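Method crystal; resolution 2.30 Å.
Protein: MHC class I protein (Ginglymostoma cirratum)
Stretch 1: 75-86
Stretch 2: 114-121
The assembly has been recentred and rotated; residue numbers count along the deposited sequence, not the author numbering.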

ATOM      1  N   ASN A  75     -17.170  -8.344 -14.946  1.00 56.49           N
ATOM      2  CA  ASN A  75     -17.061  -9.291 -13.844  1.00 57.53           C
ATOM      3  C   ASN A  75     -18.043  -9.008 -12.709  1.00 60.09           C
ATOM      4  O   ASN A  75     -18.700  -9.929 -12.227  1.00 61.72           O
ATOM      5  CB  ASN A  75     -15.625  -9.349 -13.307  1.00 55.64           C
ATOM      6  CG  ASN A  75     -14.681 -10.122 -14.215  1.00 54.48           C
ATOM      7  OD1 ASN A  75     -13.528 -10.365 -13.854  1.00 53.10           O
ATOM      8  ND2 ASN A  75     -15.161 -10.516 -15.391  1.00 54.61           N
ATOM      9  N   ILE A  76     -18.161  -7.745 -12.295  1.00 61.77           N
ATOM     10  CA  ILE A  76     -19.027  -7.409 -11.157  1.00 64.84           C
ATOM     11  C   ILE A  76     -20.484  -7.783 -11.428  1.00 67.71           C
ATOM     12  O   ILE A  76     -21.180  -8.234 -10.522  1.00 69.86           O
ATOM     13  CB  ILE A  76     -18.892  -5.940 -10.662  1.00 64.99           C
ATOM     14  CG1 ILE A  76     -19.540  -4.948 -11.637  1.00 66.72           C
ATOM     15  CG2 ILE A  76     -17.432  -5.592 -10.385  1.00 62.76           C
ATOM     16  CD1 ILE A  76     -19.835  -3.582 -11.049  1.00 68.19           C
ATOM     17  N   ASP A  77     -20.922  -7.623 -12.677  1.00 69.21           N
ATOM     18  CA  ASP A  77     -22.269  -8.030 -13.075  1.00 72.31           C
ATOM     19  C   ASP A  77     -22.400  -9.545 -13.152  1.00 72.47           C
ATOM     20  O   ASP A  77     -23.418 -10.099 -12.744  1.00 75.26           O
ATOM     21  CB  ASP A  77     -22.674  -7.399 -14.410  1.00 73.90           C
ATOM     22  CG  ASP A  77     -22.950  -5.910 -14.294  1.00 75.70           C
ATOM     23  OD1 ASP A  77     -21.988  -5.115 -14.399  1.00 74.98           O
ATOM     24  OD2 ASP A  77     -24.130  -5.534 -14.108  1.00 77.78           O
ATOM     25  N   ILE A  78     -21.371 -10.207 -13.672  1.00 70.74           N
ATOM     26  CA  ILE A  78     -21.364 -11.668 -13.783  1.00 71.03           C
ATOM     27  C   ILE A  78     -21.464 -12.332 -12.407  1.00 72.61           C
ATOM     28  O   ILE A  78     -22.278 -13.238 -12.205  1.00 74.41           O
ATOM     29  CB  ILE A  78     -20.126 -12.188 -14.556  1.00 68.61           C
ATOM     30  CG1 ILE A  78     -20.195 -11.758 -16.026  1.00 67.50           C
ATOM     31  CG2 ILE A  78     -20.024 -13.707 -14.467  1.00 68.68           C
ATOM     32  CD1 ILE A  78     -18.889 -11.898 -16.781  1.00 65.55           C
ATOM     33  N   LEU A  79     -20.653 -11.861 -11.464  1.00 72.26           N
ATOM     34  CA  LEU A  79     -20.587 -12.463 -10.136  1.00 73.85           C
ATOM     35  C   LEU A  79     -21.785 -12.122  -9.249  1.00 76.61           C
ATOM     36  O   LEU A  79     -22.138 -12.895  -8.360  1.00 77.93           O
ATOM     37  CB  LEU A  79     -19.268 -12.115  -9.440  1.00 71.70           C
ATOM     38  CG  LEU A  79     -18.007 -12.747 -10.042  1.00 70.19           C
ATOM     39  CD1 LEU A  79     -16.772 -12.288  -9.286  1.00 69.01           C
ATOM     40  CD2 LEU A  79     -18.078 -14.266 -10.065  1.00 70.69           C
ATOM     41  N   SER A  80     -22.404 -10.969  -9.497  1.00 78.19           N
ATOM     42  CA  SER A  80     -23.642 -10.596  -8.814  1.00 80.95           C
ATOM     43  C   SER A  80     -24.751 -11.582  -9.163  1.00 83.38           C
ATOM     44  O   SER A  80     -25.498 -12.022  -8.288  1.00 85.36           O
ATOM     45  CB  SER A  80     -24.066  -9.175  -9.186  1.00 80.87           C
ATOM     46  OG  SER A  80     -23.159  -8.223  -8.664  1.00 79.53           O
ATOM     47  N   LYS A  81     -24.835 -11.931 -10.446  1.00 83.65           N
ATOM     48  CA  LYS A  81     -25.795 -12.913 -10.932  1.00 86.56           C
ATOM     49  C   LYS A  81     -25.525 -14.291 -10.327  1.00 87.28           C
ATOM     50  O   LYS A  81     -26.460 -15.001  -9.950  1.00 90.37           O
ATOM     51  CB  LYS A  81     -25.759 -12.980 -12.464  1.00 86.81           C
ATOM     52  CG  LYS A  81     -26.902 -13.773 -13.079  1.00 91.18           C
ATOM     53  CD  LYS A  81     -26.888 -13.702 -14.599  1.00 91.69           C
ATOM     54  CE  LYS A  81     -28.010 -14.540 -15.196  1.00 93.47           C
ATOM     55  NZ  LYS A  81     -27.930 -14.590 -16.682  1.00 92.21           N
ATOM     56  N   ARG A  82     -24.248 -14.650 -10.226  1.00 84.82           N
ATOM     57  CA  ARG A  82     -23.836 -15.946  -9.690  1.00 85.16           C
ATOM     58  C   ARG A  82     -24.127 -16.094  -8.199  1.00 86.88           C
ATOM     59  O   ARG A  82     -24.428 -17.190  -7.725  1.00 88.12           O
ATOM     60  CB  ARG A  82     -22.349 -16.185  -9.941  1.00 82.75           C
ATOM     61  CG  ARG A  82     -21.995 -16.511 -11.379  1.00 81.81           C
ATOM     62  CD  ARG A  82     -20.580 -17.051 -11.455  1.00 80.32           C
ATOM     63  NE  ARG A  82     -20.082 -17.096 -12.825  1.00 79.19           N
ATOM     64  CZ  ARG A  82     -18.803 -17.266 -13.151  1.00 78.25           C
ATOM     65  NH1 ARG A  82     -17.880 -17.417 -12.206  1.00 76.88           N
ATOM     66  NH2 ARG A  82     -18.446 -17.293 -14.430  1.00 77.89           N
ATOM     67  N   THR A  83     -24.031 -14.987  -7.468  1.00 86.91           N
ATOM     68  CA  THR A  83     -24.261 -14.989  -6.026  1.00 88.91           C
ATOM     69  C   THR A  83     -25.654 -14.462  -5.678  1.00 91.93           C
ATOM     70  O   THR A  83     -25.959 -14.211  -4.509  1.00 92.14           O
ATOM     71  CB  THR A  83     -23.189 -14.158  -5.289  1.00 86.95           C
ATOM     72  OG1 THR A  83     -23.047 -12.887  -5.930  1.00 85.57           O
ATOM     73  CG2 THR A  83     -21.850 -14.871  -5.306  1.00 84.97           C
ATOM     74  N   ASN A  84     -26.493 -14.310  -6.705  1.00 94.00           N
ATOM     75  CA  ASN A  84     -27.848 -13.756  -6.574  1.00 97.29           C
ATOM     76  C   ASN A  84     -27.887 -12.423  -5.815  1.00 97.65           C
ATOM     77  O   ASN A  84     -28.838 -12.138  -5.084  1.00 99.66           O
ATOM     78  CB  ASN A  84     -28.811 -14.788  -5.961  1.00100.03           C
ATOM     79  CG  ASN A  84     -29.115 -15.943  -6.904  1.00100.71           C
ATOM     80  OD1 ASN A  84     -29.578 -15.741  -8.030  1.00100.06           O
ATOM     81  ND2 ASN A  84     -28.862 -17.163  -6.443  1.00101.19           N
ATOM     82  N   GLN A  85     -26.803 -11.672  -5.913  1.00 96.63           N
ATOM     83  CA  GLN A  85     -26.816 -10.298  -5.358  1.00 97.09           C
ATOM     84  C   GLN A  85     -27.420  -9.432  -6.457  1.00 97.98           C
ATOM     85  O   GLN A  85     -27.191  -9.744  -7.632  1.00 96.81           O
ATOM     86  CB  GLN A  85     -25.402  -9.842  -5.023  1.00 95.58           C
ATOM     87  CG  GLN A  85     -24.669 -10.779  -4.084  1.00 95.15           C
ATOM     88  CD  GLN A  85     -23.902 -10.003  -3.047  1.00 95.33           C
ATOM     89  OE1 GLN A  85     -24.396  -9.038  -2.483  1.00 96.76           O
ATOM     90  NE2 GLN A  85     -22.681 -10.430  -2.786  1.00 94.21           N
ATOM     91  N   THR A  86     -28.145  -8.372  -6.126  1.00100.45           N
ATOM     92  CA  THR A  86     -28.754  -7.657  -7.269  1.00102.02           C
ATOM     93  C   THR A  86     -28.332  -6.201  -7.323  1.00 98.68           C
ATOM     94  O   THR A  86     -28.662  -5.547  -8.312  1.00 98.54           O
ATOM     95  CB  THR A  86     -30.274  -7.621  -7.189  1.00104.94           C
ATOM     96  OG1 THR A  86     -30.612  -7.087  -8.467  1.00106.23           O
ATOM     97  CG2 THR A  86     -30.766  -6.718  -6.076  1.00103.32           C
ATOM     98  N   ALA A 114     -10.032 -11.515  -6.479  1.00 46.77           N
ATOM     99  CA  ALA A 114     -10.979 -11.416  -5.375  1.00 48.27           C
ATOM    100  C   ALA A 114     -12.262 -10.708  -5.763  1.00 49.42           C
ATOM    101  O   ALA A 114     -12.256  -9.732  -6.520  1.00 48.11           O
ATOM    102  CB  ALA A 114     -10.353 -10.726  -4.181  1.00 47.94           C
ATOM    103  N   TRP A 115     -13.357 -11.226  -5.219  1.00 51.76           N
ATOM    104  CA  TRP A 115     -14.681 -10.651  -5.366  1.00 53.56           C
ATOM    105  C   TRP A 115     -15.128 -10.157  -3.994  1.00 54.44           C
ATOM    106  O   TRP A 115     -15.084 -10.904  -3.012  1.00 54.84           O
ATOM    107  CB  TRP A 115     -15.630 -11.710  -5.929  1.00 55.44           C
ATOM    108  CG  TRP A 115     -17.085 -11.484  -5.667  1.00 57.89           C
ATOM    109  CD1 TRP A 115     -17.892 -12.236  -4.869  1.00 59.73           C
ATOM    110  CD2 TRP A 115     -17.913 -10.446  -6.209  1.00 58.58           C
ATOM    111  NE1 TRP A 115     -19.169 -11.736  -4.876  1.00 61.21           N
ATOM    112  CE2 TRP A 115     -19.210 -10.634  -5.689  1.00 60.20           C
ATOM    113  CE3 TRP A 115     -17.685  -9.374  -7.084  1.00 58.23           C
ATOM    114  CZ2 TRP A 115     -20.279  -9.795  -6.010  1.00 61.27           C
ATOM    115  CZ3 TRP A 115     -18.753  -8.535  -7.403  1.00 59.08           C
ATOM    116  CH2 TRP A 115     -20.031  -8.754  -6.865  1.00 60.70           C
ATOM    117  N   ASP A 116     -15.533  -8.890  -3.933  1.00 54.74           N
ATOM    118  CA  ASP A 116     -15.890  -8.230  -2.672  1.00 55.71           C
ATOM    119  C   ASP A 116     -14.876  -8.520  -1.563  1.00 54.61           C
ATOM    120  O   ASP A 116     -15.244  -8.910  -0.456  1.00 55.77           O
ATOM    121  CB  ASP A 116     -17.315  -8.605  -2.235  1.00 58.11           C
ATOM    122  CG  ASP A 116     -18.388  -7.824  -2.983  1.00 59.29           C
ATOM    123  OD1 ASP A 116     -18.049  -6.891  -3.738  1.00 58.84           O
ATOM    124  OD2 ASP A 116     -19.581  -8.142  -2.810  1.00 61.54           O
ATOM    125  N   SER A 117     -13.601  -8.333  -1.887  1.00 52.75           N
ATOM    126  CA  SER A 117     -12.486  -8.495  -0.944  1.00 51.87           C
ATOM    127  C   SER A 117     -12.363  -9.880  -0.289  1.00 52.34           C
ATOM    128  O   SER A 117     -11.777 -10.013   0.788  1.00 52.29           O
ATOM    129  CB  SER A 117     -12.489  -7.376   0.110  1.00 51.69           C
ATOM    130  OG  SER A 117     -12.295  -6.109  -0.495  1.00 50.85           O
ATOM    131  N   THR A 118     -12.907 -10.904  -0.947  1.00 52.71           N
ATOM    132  CA  THR A 118     -12.720 -12.294  -0.521  1.00 53.33           C
ATOM    133  C   THR A 118     -12.156 -13.138  -1.667  1.00 52.96           C
ATOM    134  O   THR A 118     -12.468 -12.895  -2.837  1.00 52.09           O
ATOM    135  CB  THR A 118     -14.031 -12.941  -0.017  1.00 54.97           C
ATOM    136  OG1 THR A 118     -15.019 -12.904  -1.052  1.00 55.37           O
ATOM    137  CG2 THR A 118     -14.563 -12.224   1.219  1.00 55.57           C
ATOM    138  N   ASP A 119     -11.329 -14.125  -1.318  1.00 53.22           N
ATOM    139  CA  ASP A 119     -10.722 -15.030  -2.295  1.00 53.02           C
ATOM    140  C   ASP A 119     -11.733 -15.510  -3.321  1.00 53.35           C
ATOM    141  O   ASP A 119     -12.787 -16.034  -2.970  1.00 55.12           O
ATOM    142  CB  ASP A 119     -10.089 -16.234  -1.598  1.00 53.99           C
ATOM    143  CG  ASP A 119      -8.759 -15.908  -0.947  1.00 53.81           C
ATOM    144  OD1 ASP A 119      -8.432 -14.712  -0.778  1.00 53.35           O
ATOM    145  OD2 ASP A 119      -8.034 -16.858  -0.600  1.00 54.91           O
ATOM    146  N   PHE A 120     -11.416 -15.307  -4.592  1.00 52.40           N
ATOM    147  CA  PHE A 120     -12.281 -15.775  -5.657  1.00 53.07           C
ATOM    148  C   PHE A 120     -11.619 -16.916  -6.416  1.00 53.25           C
ATOM    149  O   PHE A 120     -12.140 -18.030  -6.442  1.00 55.10           O
ATOM    150  CB  PHE A 120     -12.668 -14.625  -6.589  1.00 52.29           C
ATOM    151  CG  PHE A 120     -13.378 -15.066  -7.836  1.00 53.10           C
ATOM    152  CD1 PHE A 120     -14.568 -15.788  -7.765  1.00 54.58           C
ATOM    153  CD2 PHE A 120     -12.860 -14.747  -9.089  1.00 52.04           C
ATOM    154  CE1 PHE A 120     -15.220 -16.195  -8.917  1.00 55.02           C
ATOM    155  CE2 PHE A 120     -13.510 -15.150 -10.245  1.00 52.59           C
ATOM    156  CZ  PHE A 120     -14.691 -15.875 -10.159  1.00 54.00           C
ATOM    157  N   ILE A 121     -10.464 -16.637  -7.015  1.00 51.80           N
ATOM    158  CA  ILE A 121      -9.734 -17.627  -7.794  1.00 51.55           C
ATOM    159  C   ILE A 121      -8.255 -17.239  -7.857  1.00 50.56           C
ATOM    160  O   ILE A 121      -7.914 -16.055  -7.815  1.00 49.83           O
ATOM    161  CB  ILE A 121     -10.359 -17.795  -9.207  1.00 51.57           C
ATOM    162  CG1 ILE A 121      -9.979 -19.145  -9.825  1.00 52.14           C
ATOM    163  CG2 ILE A 121     -10.020 -16.619 -10.119  1.00 50.13           C
ATOM    164  CD1 ILE A 121     -10.788 -19.511 -11.054  1.00 52.20           C
TER

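The last turns of a helix (75-82) and the loop that follows it lie against a β-hairpin whose strand segments, 114-115 and 118-121, are joined by a type I' turn from Trp115 to Thr118. No hydrogen bond crosses between the two stretches; the contact, 362 Å² summed over both sides, is made by side-chain packing. The backbones stay well apart, Leu79 CA and Trp115 CA being the nearest pair at 7.8 Å, and that gap is filled largely by the side chains of Trp115, Leu79 and Phe120.

Trp115 covers the most surface. Its CA-to-CB bond points toward the helix, and with chi1 t the indole lies along it, from Ile76 to the loop beyond Thr83. Leu79 CB sits over one face, 3.9 Å from the centroid of the six-membered ring and 10° off its normal, a CH-π contact. Around the ring, Ile76 CB comes within 4.2 Å of Trp115 CZ3, and Thr83 CG2 lies 4.1 Å from Trp115 NE1. Ser80 OG approaches Trp115 CH2 at 3.6 Å, but its hydrogen bond goes to its own helix, from Ser80 OG to Ile76 O (2.7 Å). Thr83, the first residue to leave helical geometry, likewise turns its hydroxyl back, Thr83 OG1 donating to Leu79 O at 2.6 Å. Both polar groups can thus border the indole with their hydroxyls already bonded.

Leu79 (chi1 m, chi2 t) is the helix's main contribution, reaching Trp115 and Phe120. Leu79 CD1 packs 3.6 Å from Trp115 CB and also stands over the Phe120 ring, 4.2 Å from its centroid and 10° off the normal, a second CH-π contact. Leu79 CD2 meets Phe120 CE1 at 3.6 Å. Leu79 CB and CD1 both touch Trp115, and CD1 and CD2 both touch Phe120, so CD1 is shared between the two aromatic residues, and the burial of all three residues suits this apolar packing.

The remaining contacts involve polar groups. Arg82 NH1 lies at the edge of the Phe120 ring, 4.1 Å from Phe120 CZ, while hydrogen-bonding elsewhere in the structure. Beyond the helix, Gln85 NE2 is 4.1 Å from Trp115 CZ2 and 3.9 Å from Asp116 OD2, too far from the carboxylate for a hydrogen bond.

Each side is braced internally. Backbone hydrogen bonds such as Leu79 N to Asn75 O (2.9 Å) and Thr83 N to Leu79 O (3.0 Å) hold the helix, while Trp115 N to Thr118 O and Thr118 N to Trp115 O, both 3.0 Å, close the turn at the base of the tryptophan.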